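Long-range contacts in deoxyribodipyrimidine photo-lyase (Oryza sativa Japonica Group, PDB 3UMV), which repairs ultraviolet-damaged DNA by splitting cyclobutane pyrimidine dimers back into separate pyrimidines, using light and a bound FAD cofactor: residues N170-S178 and K191-L200; D136-R144 and D328-D338. One frame throughout, in Å; residues are numbered along the deposited sequence.

Interaction 1 (N170-S178 and K191-L200); sequences NVVPVWTAS and KVSKVMDEYL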
loop_
_atom_site.group_PDB
_atom_site.type_symbol
_atom_site.label_atom_id
_atom_site.label_comp_id
_atom_site.label_asym_id
_atom_site.label_seq_id
_atom_site.Cartn_x
_atom_site.Cartn_y
_atom_site.Cartn_z
ATOM N N ASN A 170 3.354 4.121 8.851
ATOM C CA ASN A 170 3.273 3.109 9.885
ATOM C C ASN A 170 3.008 3.758 11.248
ATOM O O ASN A 170 3.457 4.873 11.491
ATOM C CB ASN A 170 4.574 2.315 9.944
ATOM C CG ASN A 170 4.811 1.493 8.690
ATOM O OD1 ASN A 170 3.976 0.666 8.320
ATOM N ND2 ASN A 170 5.929 1.746 8.003
ATOM N N VAL A 171 2.286 3.057 12.122
ATOM C CA VAL A 171 2.071 3.530 13.488
ATOM C C VAL A 171 3.399 3.582 14.215
ATOM O O VAL A 171 3.736 4.587 14.843
ATOM C CB VAL A 171 1.095 2.620 14.290
ATOM C CG1 VAL A 171 0.895 3.170 15.691
ATOM C CG2 VAL A 171 -0.246 2.520 13.566
ATOM N N VAL A 172 4.144 2.482 14.151
ATOM C CA VAL A 172 5.469 2.446 14.744
ATOM C C VAL A 172 6.467 2.601 13.600
ATOM O O VAL A 172 6.429 1.837 12.633
ATOM C CB VAL A 172 5.719 1.113 15.492
ATOM C CG1 VAL A 172 7.092 1.119 16.161
ATOM C CG2 VAL A 172 4.629 0.855 16.549
ATOM N N PRO A 173 7.357 3.596 13.685
ATOM C CA PRO A 173 8.312 3.823 12.591
ATOM C C PRO A 173 9.043 2.551 12.200
ATOM O O PRO A 173 9.458 1.787 13.080
ATOM C CB PRO A 173 9.281 4.838 13.196
ATOM C CG PRO A 173 8.454 5.582 14.193
ATOM C CD PRO A 173 7.472 4.605 14.754
ATOM N N VAL A 174 9.179 2.316 10.894
ATOM C CA VAL A 174 9.751 1.066 10.394
ATOM C C VAL A 174 11.156 0.760 10.956
ATOM O O VAL A 174 11.470 -0.399 11.255
ATOM C CB VAL A 174 9.786 1.050 8.849
ATOM C CG1 VAL A 174 10.714 2.170 8.315
ATOM C CG2 VAL A 174 10.240 -0.318 8.354
ATOM N N TRP A 175 11.996 1.782 11.106
ATOM C CA TRP A 175 13.368 1.563 11.582
ATOM C C TRP A 175 13.425 1.403 13.104
ATOM O O TRP A 175 14.436 0.971 13.662
ATOM C CB TRP A 175 14.294 2.701 11.109
ATOM C CG TRP A 175 13.602 4.011 11.097
ATOM C CD1 TRP A 175 13.209 4.744 12.186
ATOM C CD2 TRP A 175 13.181 4.749 9.945
ATOM N NE1 TRP A 175 12.578 5.895 11.781
ATOM C CE2 TRP A 175 12.544 5.921 10.411
ATOM C CE3 TRP A 175 13.290 4.539 8.569
ATOM C CZ2 TRP A 175 12.010 6.867 9.550
ATOM C CZ3 TRP A 175 12.771 5.486 7.715
ATOM C CH2 TRP A 175 12.144 6.640 8.205
ATOM N N THR A 176 12.320 1.727 13.768
ATOM C CA THR A 176 12.222 1.621 15.216
ATOM C C THR A 176 11.513 0.334 15.642
ATOM O O THR A 176 11.862 -0.271 16.658
ATOM C CB THR A 176 11.455 2.815 15.785
ATOM O OG1 THR A 176 12.170 4.016 15.478
ATOM C CG2 THR A 176 11.297 2.693 17.289
ATOM N N ALA A 177 10.532 -0.112 14.857
ATOM C CA ALA A 177 9.723 -1.268 15.269
ATOM C C ALA A 177 10.607 -2.481 15.531
ATOM O O ALA A 177 10.459 -3.185 16.532
ATOM C CB ALA A 177 8.680 -1.602 14.191
ATOM N N SER A 178 11.506 -2.728 14.588
ATOM C CA SER A 178 12.512 -3.757 14.729
ATOM C C SER A 178 13.763 -3.297 14.005
ATOM O O SER A 178 13.701 -2.481 13.073
ATOM C CB SER A 178 12.036 -5.095 14.163
ATOM O OG SER A 178 13.011 -6.100 14.376
ATOM N N LYS A 191 7.604 -7.183 19.589
ATOM C CA LYS A 191 8.340 -5.926 19.633
ATOM C C LYS A 191 7.451 -4.685 19.620
ATOM O O LYS A 191 7.643 -3.778 20.428
ATOM C CB LYS A 191 9.395 -5.876 18.523
ATOM C CG LYS A 191 10.508 -6.882 18.762
ATOM C CD LYS A 191 11.714 -6.676 17.874
ATOM C CE LYS A 191 12.637 -7.860 18.000
ATOM N NZ LYS A 191 13.749 -7.812 17.024
ATOM N N VAL A 192 6.466 -4.646 18.730
ATOM C CA VAL A 192 5.646 -3.446 18.607
ATOM C C VAL A 192 4.648 -3.253 19.761
ATOM O O VAL A 192 4.324 -2.125 20.118
ATOM C CB VAL A 192 4.944 -3.336 17.227
ATOM C CG1 VAL A 192 5.988 -3.224 16.118
ATOM C CG2 VAL A 192 4.034 -4.524 16.969
ATOM N N SER A 193 4.156 -4.342 20.338
ATOM C CA SER A 193 3.183 -4.206 21.416
ATOM C C SER A 193 3.794 -3.446 22.594
ATOM O O SER A 193 3.091 -2.727 23.312
ATOM C CB SER A 193 2.636 -5.567 21.849
ATOM O OG SER A 193 3.669 -6.386 22.354
ATOM N N LYS A 194 5.105 -3.590 22.777
ATOM C CA LYS A 194 5.825 -2.889 23.845
ATOM C C LYS A 194 5.838 -1.363 23.714
ATOM O O LYS A 194 5.927 -0.644 24.717
ATOM C CB LYS A 194 7.264 -3.383 23.918
ATOM C CG LYS A 194 7.405 -4.810 24.414
ATOM C CD LYS A 194 8.858 -5.231 24.365
ATOM C CE LYS A 194 9.046 -6.651 24.844
ATOM N NZ LYS A 194 10.479 -7.032 24.753
ATOM N N VAL A 195 5.778 -0.869 22.484
ATOM C CA VAL A 195 5.856 0.559 22.237
ATOM C C VAL A 195 4.573 1.093 21.611
ATOM O O VAL A 195 4.520 2.244 21.177
ATOM C CB VAL A 195 7.045 0.905 21.310
ATOM C CG1 VAL A 195 8.364 0.541 21.965
ATOM C CG2 VAL A 195 6.911 0.195 19.979
ATOM N N MET A 196 3.537 0.266 21.566
ATOM C CA MET A 196 2.304 0.669 20.909
ATOM C C MET A 196 1.690 1.881 21.593
ATOM O O MET A 196 1.243 2.804 20.918
ATOM C CB MET A 196 1.298 -0.482 20.844
ATOM C CG MET A 196 0.116 -0.215 19.908
ATOM S SD MET A 196 0.560 0.014 18.154
ATOM C CE MET A 196 1.554 -1.436 17.827
ATOM N N ASP A 197 1.688 1.895 22.928
ATOM C CA ASP A 197 1.115 3.022 23.662
ATOM C C ASP A 197 1.858 4.337 23.379
ATOM O O ASP A 197 1.268 5.415 23.397
ATOM C CB ASP A 197 1.068 2.732 25.170
ATOM C CG ASP A 197 0.016 1.701 25.538
ATOM O OD1 ASP A 197 -0.912 1.472 24.727
ATOM O OD2 ASP A 197 0.114 1.125 26.647
ATOM N N GLU A 198 3.148 4.236 23.082
ATOM C CA GLU A 198 3.955 5.403 22.764
ATOM C C GLU A 198 3.678 6.004 21.383
ATOM O O GLU A 198 3.867 7.208 21.184
ATOM C CB GLU A 198 5.445 5.066 22.901
ATOM C CG GLU A 198 6.382 6.200 22.523
ATOM C CD GLU A 198 7.834 5.905 22.864
ATOM O OE1 GLU A 198 8.145 4.753 23.235
ATOM O OE2 GLU A 198 8.667 6.831 22.755
ATOM N N TYR A 199 3.240 5.178 20.431
ATOM C CA TYR A 199 3.074 5.633 19.041
ATOM C C TYR A 199 1.633 5.737 18.548
ATOM O O TYR A 199 1.337 6.526 17.634
ATOM C CB TYR A 199 3.880 4.740 18.092
ATOM C CG TYR A 199 5.361 4.896 18.302
ATOM C CD1 TYR A 199 6.031 5.989 17.792
ATOM C CD2 TYR A 199 6.082 3.962 19.032
ATOM C CE1 TYR A 199 7.371 6.157 17.986
ATOM C CE2 TYR A 199 7.448 4.118 19.232
ATOM C CZ TYR A 199 8.083 5.221 18.693
ATOM O OH TYR A 199 9.429 5.409 18.874
ATOM N N LEU A 200 0.737 4.954 19.142
ATOM C CA LEU A 200 -0.669 5.030 18.769
ATOM C C LEU A 200 -1.356 6.165 19.528
ATOM O O LEU A 200 -2.069 5.938 20.506
ATOM C CB LEU A 200 -1.381 3.701 18.996
ATOM C CG LEU A 200 -2.824 3.646 18.507
ATOM C CD1 LEU A 200 -2.934 4.121 17.063
ATOM C CD2 LEU A 200 -3.354 2.214 18.631
#
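The backbones of 170-178 and 191-200 approach each other at two places, V172 beside Y199 with CA atoms 5.9 Å apart and A177 beside V192 at 5.7 Å, and no clear hydrogen bond joins them. The contact therefore rests on apolar packing, with Y199, V171 and V172 contributing most. P173 lies over one face of the Y199 ring in a CH-pi contact: its CD is 3.9 Å from the centroid of that ring and 24° off the normal, displaced toward the rim. On the opposite face sits CG of Y199's own neighbour E198, and beyond the ring Y199 OH meets the methyl CG2 of T176 at 3.7 Å. V172 divides its two methyls: with CG1 anti to the backbone N (chi1 -177°), that branch meets V195 CG2 at 3.9 Å and the ring of Y199, while CG2 packs on M196 CE. In the methionine, chi1 and chi2 place SD against V171 CG1, a methyl that also meets L200 CB at 4.0 Å, and the bend at chi3 turns CE onto V172. Farther along, A177 CB rests on V192 CG1 at 3.7 Å, and K191 runs out extended until its NZ is 3.2 Å from S178 OG. E182 engages both polar ends, by a salt bridge to K191 and a hydrogen bond to S178. Placed after strand 162-166, the segment 170-178 is thus packed against the C-terminal part of helix 185-193 and the short helix 196-199; helix 295-305 touches V171 and L200, and helix 310-333 touches N170, V174 and S178.

Interaction 2 (D136-R144 and D328-D338); sequences DFSPLRPVR and DNFCYYQPQYD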
loop_
_atom_site.group_PDB
_atom_site.type_symbol
_atom_site.label_atom_id
_atom_site.label_comp_id
_atom_site.label_asym_id
_atom_site.label_seq_id
_atom_site.Cartn_x
_atom_site.Cartn_y
_atom_site.Cartn_z
ATOM N N ASP A 136 8.273 11.404 2.579
ATOM C CA ASP A 136 7.652 10.309 3.313
ATOM C C ASP A 136 8.368 8.990 2.994
ATOM O O ASP A 136 9.405 8.985 2.315
ATOM C CB ASP A 136 6.102 10.251 3.150
ATOM C CG ASP A 136 5.637 10.234 1.675
ATOM O OD1 ASP A 136 4.580 10.846 1.366
ATOM O OD2 ASP A 136 6.288 9.573 0.837
ATOM N N PHE A 137 7.863 7.886 3.531
ATOM C CA PHE A 137 8.592 6.620 3.480
ATOM C C PHE A 137 7.870 5.476 2.799
ATOM O O PHE A 137 6.701 5.205 3.082
ATOM C CB PHE A 137 8.972 6.129 4.887
ATOM C CG PHE A 137 9.451 4.705 4.898
ATOM C CD1 PHE A 137 8.584 3.673 5.222
ATOM C CD2 PHE A 137 10.749 4.393 4.516
ATOM C CE1 PHE A 137 9.020 2.340 5.204
ATOM C CE2 PHE A 137 11.194 3.073 4.484
ATOM C CZ PHE A 137 10.315 2.040 4.827
ATOM N N SER A 138 8.595 4.796 1.916
ATOM C CA SER A 138 8.157 3.516 1.351
ATOM C C SER A 138 9.373 2.623 1.193
ATOM O O SER A 138 10.441 3.099 0.830
ATOM C CB SER A 138 7.520 3.715 -0.026
ATOM O OG SER A 138 7.408 2.457 -0.681
ATOM N N PRO A 139 9.219 1.314 1.454
ATOM C CA PRO A 139 10.359 0.408 1.297
ATOM C C PRO A 139 10.512 -0.118 -0.131
ATOM O O PRO A 139 11.454 -0.866 -0.417
ATOM C CB PRO A 139 9.999 -0.759 2.234
ATOM C CG PRO A 139 8.496 -0.799 2.214
ATOM C CD PRO A 139 8.060 0.652 2.090
ATOM N N LEU A 140 9.594 0.230 -1.022
ATOM C CA LEU A 140 9.653 -0.348 -2.368
ATOM C C LEU A 140 10.877 0.191 -3.115
ATOM O O LEU A 140 11.180 1.388 -3.050
ATOM C CB LEU A 140 8.385 -0.030 -3.144
ATOM C CG LEU A 140 7.126 -0.671 -2.540
ATOM C CD1 LEU A 140 5.984 -0.495 -3.519
ATOM C CD2 LEU A 140 7.351 -2.170 -2.209
ATOM N N ARG A 141 11.571 -0.672 -3.847
ATOM C CA ARG A 141 12.833 -0.258 -4.431
ATOM C C ARG A 141 12.753 0.933 -5.404
ATOM O O ARG A 141 13.641 1.779 -5.381
ATOM C CB ARG A 141 13.649 -1.440 -4.994
ATOM C CG ARG A 141 13.282 -1.912 -6.392
ATOM C CD ARG A 141 14.160 -3.101 -6.811
ATOM N NE ARG A 141 14.106 -4.202 -5.848
ATOM C CZ ARG A 141 13.291 -5.255 -5.951
ATOM N NH1 ARG A 141 12.460 -5.371 -6.988
ATOM N NH2 ARG A 141 13.315 -6.205 -5.023
ATOM N N PRO A 142 11.702 1.024 -6.252
ATOM C CA PRO A 142 11.770 2.197 -7.142
ATOM C C PRO A 142 11.618 3.529 -6.412
ATOM O O PRO A 142 12.134 4.558 -6.884
ATOM C CB PRO A 142 10.623 1.978 -8.142
ATOM C CG PRO A 142 9.820 0.850 -7.615
ATOM C CD PRO A 142 10.636 0.076 -6.631
ATOM N N VAL A 143 10.915 3.515 -5.285
ATOM C CA VAL A 143 10.739 4.728 -4.495
ATOM C C VAL A 143 12.013 5.101 -3.738
ATOM O O VAL A 143 12.447 6.252 -3.765
ATOM C CB VAL A 143 9.592 4.572 -3.507
ATOM C CG1 VAL A 143 9.463 5.834 -2.686
ATOM C CG2 VAL A 143 8.308 4.246 -4.257
ATOM N N ARG A 144 12.589 4.118 -3.044
ATOM C CA ARG A 144 13.860 4.282 -2.359
ATOM C C ARG A 144 14.938 4.764 -3.319
ATOM O O ARG A 144 15.724 5.629 -2.965
ATOM C CB ARG A 144 14.315 2.971 -1.685
ATOM C CG ARG A 144 13.423 2.483 -0.569
ATOM C CD ARG A 144 14.029 1.271 0.153
ATOM N NE ARG A 144 15.194 1.610 0.978
ATOM C CZ ARG A 144 15.725 0.784 1.881
ATOM N NH1 ARG A 144 15.211 -0.414 2.065
ATOM N NH2 ARG A 144 16.778 1.148 2.597
ATOM N N ASP A 328 5.915 -4.018 5.660
ATOM C CA ASP A 328 6.923 -2.948 5.517
ATOM C C ASP A 328 8.270 -3.399 6.100
ATOM O O ASP A 328 9.334 -3.180 5.513
ATOM C CB ASP A 328 6.471 -1.623 6.145
ATOM C CG ASP A 328 5.909 -0.638 5.111
ATOM O OD1 ASP A 328 6.081 0.605 5.267
ATOM O OD2 ASP A 328 5.301 -1.118 4.128
ATOM N N ASN A 329 8.213 -4.030 7.272
ATOM C CA ASN A 329 9.410 -4.559 7.909
ATOM C C ASN A 329 10.173 -5.442 6.929
ATOM O O ASN A 329 11.376 -5.275 6.733
ATOM C CB ASN A 329 9.028 -5.342 9.158
ATOM C CG ASN A 329 10.188 -6.138 9.727
ATOM O OD1 ASN A 329 10.315 -7.327 9.461
ATOM N ND2 ASN A 329 11.050 -5.479 10.484
ATOM N N PHE A 330 9.455 -6.359 6.289
ATOM C CA PHE A 330 10.108 -7.307 5.411
ATOM C C PHE A 330 10.715 -6.632 4.195
ATOM O O PHE A 330 11.885 -6.847 3.875
ATOM C CB PHE A 330 9.143 -8.406 4.989
ATOM C CG PHE A 330 9.742 -9.379 4.025
ATOM C CD1 PHE A 330 10.625 -10.365 4.464
ATOM C CD2 PHE A 330 9.430 -9.314 2.684
ATOM C CE1 PHE A 330 11.182 -11.262 3.563
ATOM C CE2 PHE A 330 9.990 -10.227 1.778
ATOM C CZ PHE A 330 10.853 -11.187 2.218
ATOM N N CYS A 331 9.933 -5.816 3.505
ATOM C CA CYS A 331 10.458 -5.177 2.305
ATOM C C CYS A 331 11.607 -4.196 2.618
ATOM O O CYS A 331 12.539 -4.060 1.836
ATOM C CB CYS A 331 9.346 -4.495 1.507
ATOM S SG CYS A 331 8.084 -5.624 0.888
ATOM N N TYR A 332 11.551 -3.537 3.774
ATOM C CA TYR A 332 12.590 -2.588 4.154
ATOM C C TYR A 332 13.939 -3.279 4.401
ATOM O O TYR A 332 14.977 -2.764 3.997
ATOM C CB TYR A 332 12.141 -1.791 5.388
ATOM C CG TYR A 332 13.172 -0.796 5.873
ATOM C CD1 TYR A 332 13.387 0.402 5.188
ATOM C CD2 TYR A 332 13.918 -1.039 7.021
ATOM C CE1 TYR A 332 14.316 1.314 5.624
ATOM C CE2 TYR A 332 14.852 -0.115 7.465
ATOM C CZ TYR A 332 15.040 1.056 6.756
ATOM O OH TYR A 332 15.964 1.985 7.173
ATOM N N TYR A 333 13.916 -4.458 5.029
ATOM C CA TYR A 333 15.149 -5.139 5.423
ATOM C C TYR A 333 15.602 -6.228 4.460
ATOM O O TYR A 333 16.766 -6.633 4.499
ATOM C CB TYR A 333 15.055 -5.732 6.841
ATOM C CG TYR A 333 15.096 -4.708 7.947
ATOM C CD1 TYR A 333 16.231 -3.935 8.161
ATOM C CD2 TYR A 333 14.004 -4.508 8.783
ATOM C CE1 TYR A 333 16.277 -2.990 9.177
ATOM C CE2 TYR A 333 14.042 -3.566 9.804
ATOM C CZ TYR A 333 15.184 -2.812 9.990
ATOM O OH TYR A 333 15.239 -1.876 10.991
ATOM N N GLN A 334 14.686 -6.710 3.620
ATOM C CA GLN A 334 14.993 -7.750 2.634
ATOM C C GLN A 334 14.922 -7.154 1.225
ATOM O O GLN A 334 13.831 -7.029 0.646
ATOM C CB GLN A 334 14.022 -8.929 2.801
ATOM C CG GLN A 334 14.189 -10.078 1.765
ATOM C CD GLN A 334 15.641 -10.524 1.581
ATOM O OE1 GLN A 334 16.355 -10.003 0.722
ATOM N NE2 GLN A 334 16.078 -11.502 2.379
ATOM N N PRO A 335 16.082 -6.777 0.662
ATOM C CA PRO A 335 16.128 -6.155 -0.670
ATOM C C PRO A 335 15.516 -7.022 -1.762
ATOM O O PRO A 335 15.016 -6.480 -2.739
ATOM C CB PRO A 335 17.632 -5.989 -0.931
ATOM C CG PRO A 335 18.235 -5.901 0.401
ATOM C CD PRO A 335 17.425 -6.852 1.264
ATOM N N GLN A 336 15.562 -8.336 -1.596
ATOM C CA GLN A 336 15.003 -9.266 -2.569
ATOM C C GLN A 336 13.622 -9.759 -2.139
ATOM O O GLN A 336 13.349 -10.971 -2.077
ATOM C CB GLN A 336 15.970 -10.431 -2.813
ATOM C CG GLN A 336 17.223 -9.991 -3.557
ATOM C CD GLN A 336 18.286 -11.075 -3.602
ATOM O OE1 GLN A 336 18.449 -11.764 -4.609
ATOM N NE2 GLN A 336 19.006 -11.238 -2.501
ATOM N N TYR A 337 12.740 -8.802 -1.875
ATOM C CA TYR A 337 11.446 -9.101 -1.273
ATOM C C TYR A 337 10.440 -9.661 -2.271
ATOM O O TYR A 337 9.366 -10.104 -1.879
ATOM C CB TYR A 337 10.874 -7.856 -0.581
ATOM C CG TYR A 337 10.779 -6.641 -1.481
ATOM C CD1 TYR A 337 9.822 -6.576 -2.499
ATOM C CD2 TYR A 337 11.648 -5.575 -1.321
ATOM C CE1 TYR A 337 9.738 -5.469 -3.333
ATOM C CE2 TYR A 337 11.573 -4.457 -2.151
ATOM C CZ TYR A 337 10.626 -4.415 -3.148
ATOM O OH TYR A 337 10.560 -3.305 -3.946
ATOM N N ASP A 338 10.798 -9.664 -3.556
ATOM C CA ASP A 338 9.899 -10.141 -4.605
ATOM C C ASP A 338 10.490 -11.321 -5.371
ATOM O O ASP A 338 10.177 -11.523 -6.543
ATOM C CB ASP A 338 9.596 -9.006 -5.603
ATOM C CG ASP A 338 10.863 -8.432 -6.247
ATOM O OD1 ASP A 338 10.744 -7.753 -7.289
ATOM O OD2 ASP A 338 11.978 -8.666 -5.727
HETATM O O HOH W 1 13.642 -1.976 0.324
HETATM O O HOH W 2 15.623 -3.912 -3.423
HETATM O O HOH W 3 17.363 -0.970 4.813
#
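R141 is held against Y337 and D338 in several ways at once: its guanidinium lies flat on the Y337 ring, planes 8° apart, while its edge is spent on hydrogen bonds. The cation-pi contact is off-centre, with R141 CZ 4.5 Å from the ring centroid. End-on, NH1 and NH2 bind the two carboxylate oxygens of D338, R141 NH1 to D338 OD1 at 3.0 Å and almost straight (176°), although both oxygens are met from above the carboxylate plane. R141 NH2 also donates to P335 O at 2.9 Å, in the carbonyl plane, and NE reaches the same carbonyl through a water. With CG between the backbone N and the carbonyl carbon and a bend at chi3, the arginine chain folds back over Y337, whose OH accepts a hydrogen bond from the backbone N-H of R141 at 2.8 Å. The stack and the bonds to D338 and P335 O together would fix the rotation of the guanidinium, while the backbone bond anchors Y337 OH.

At a second arginine, the rim of the Y332 ring (CD1, CE1) lies over one face of the R144 guanidinium, the two planes nearly parallel, and R144 NH1 donates to Y332 O at 3.1 Å on a lone pair, through a bent 138° angle. A water links R144 NH1, P139 O and C331 O, so the carbonyls ending helix 310-333 are met by arginine and water. Between the polar groups, P139 CB packs on Y332 CB at 3.9 Å, and F137 CZ comes to 3.5 Å from Y332 CD1 with the rings oblique. The F137 ring also turns its edge to D328 OD1, through CE1; that oxygen is salt-bridged to R46. This is an interdomain junction of the photolyase fold: the loop after strand 132-135 and the start of helix 141-157, in the alpha/beta domain, meet the end of helix 310-333, in the helical FAD-binding region.

How the interactions relate
Interactions 1 and 2 have centres 18 Å apart but share a border. S178 O lies 2.7 Å from Y333 OH and N170 ND2 lies 3.0 Å from D328 OD1, both probable hydrogen bonds. V174 of interaction 1 packs on F137 and Y332 of interaction 2, its CG1 3.5 Å from F137 CZ. In sequence, both segments of interaction 1 fall between the two of interaction 2. Helix 310-333 connects them to the cofactor: it contributes D328 to interaction 2, while E325, an FAD-binding residue by similarity, hydrogen-bonds to V171 N of interaction 1. By nearest approach, the side chains of D328 and V171 are about 9 and 10 Å from FAD, so both contacts belong to its wider surroundings.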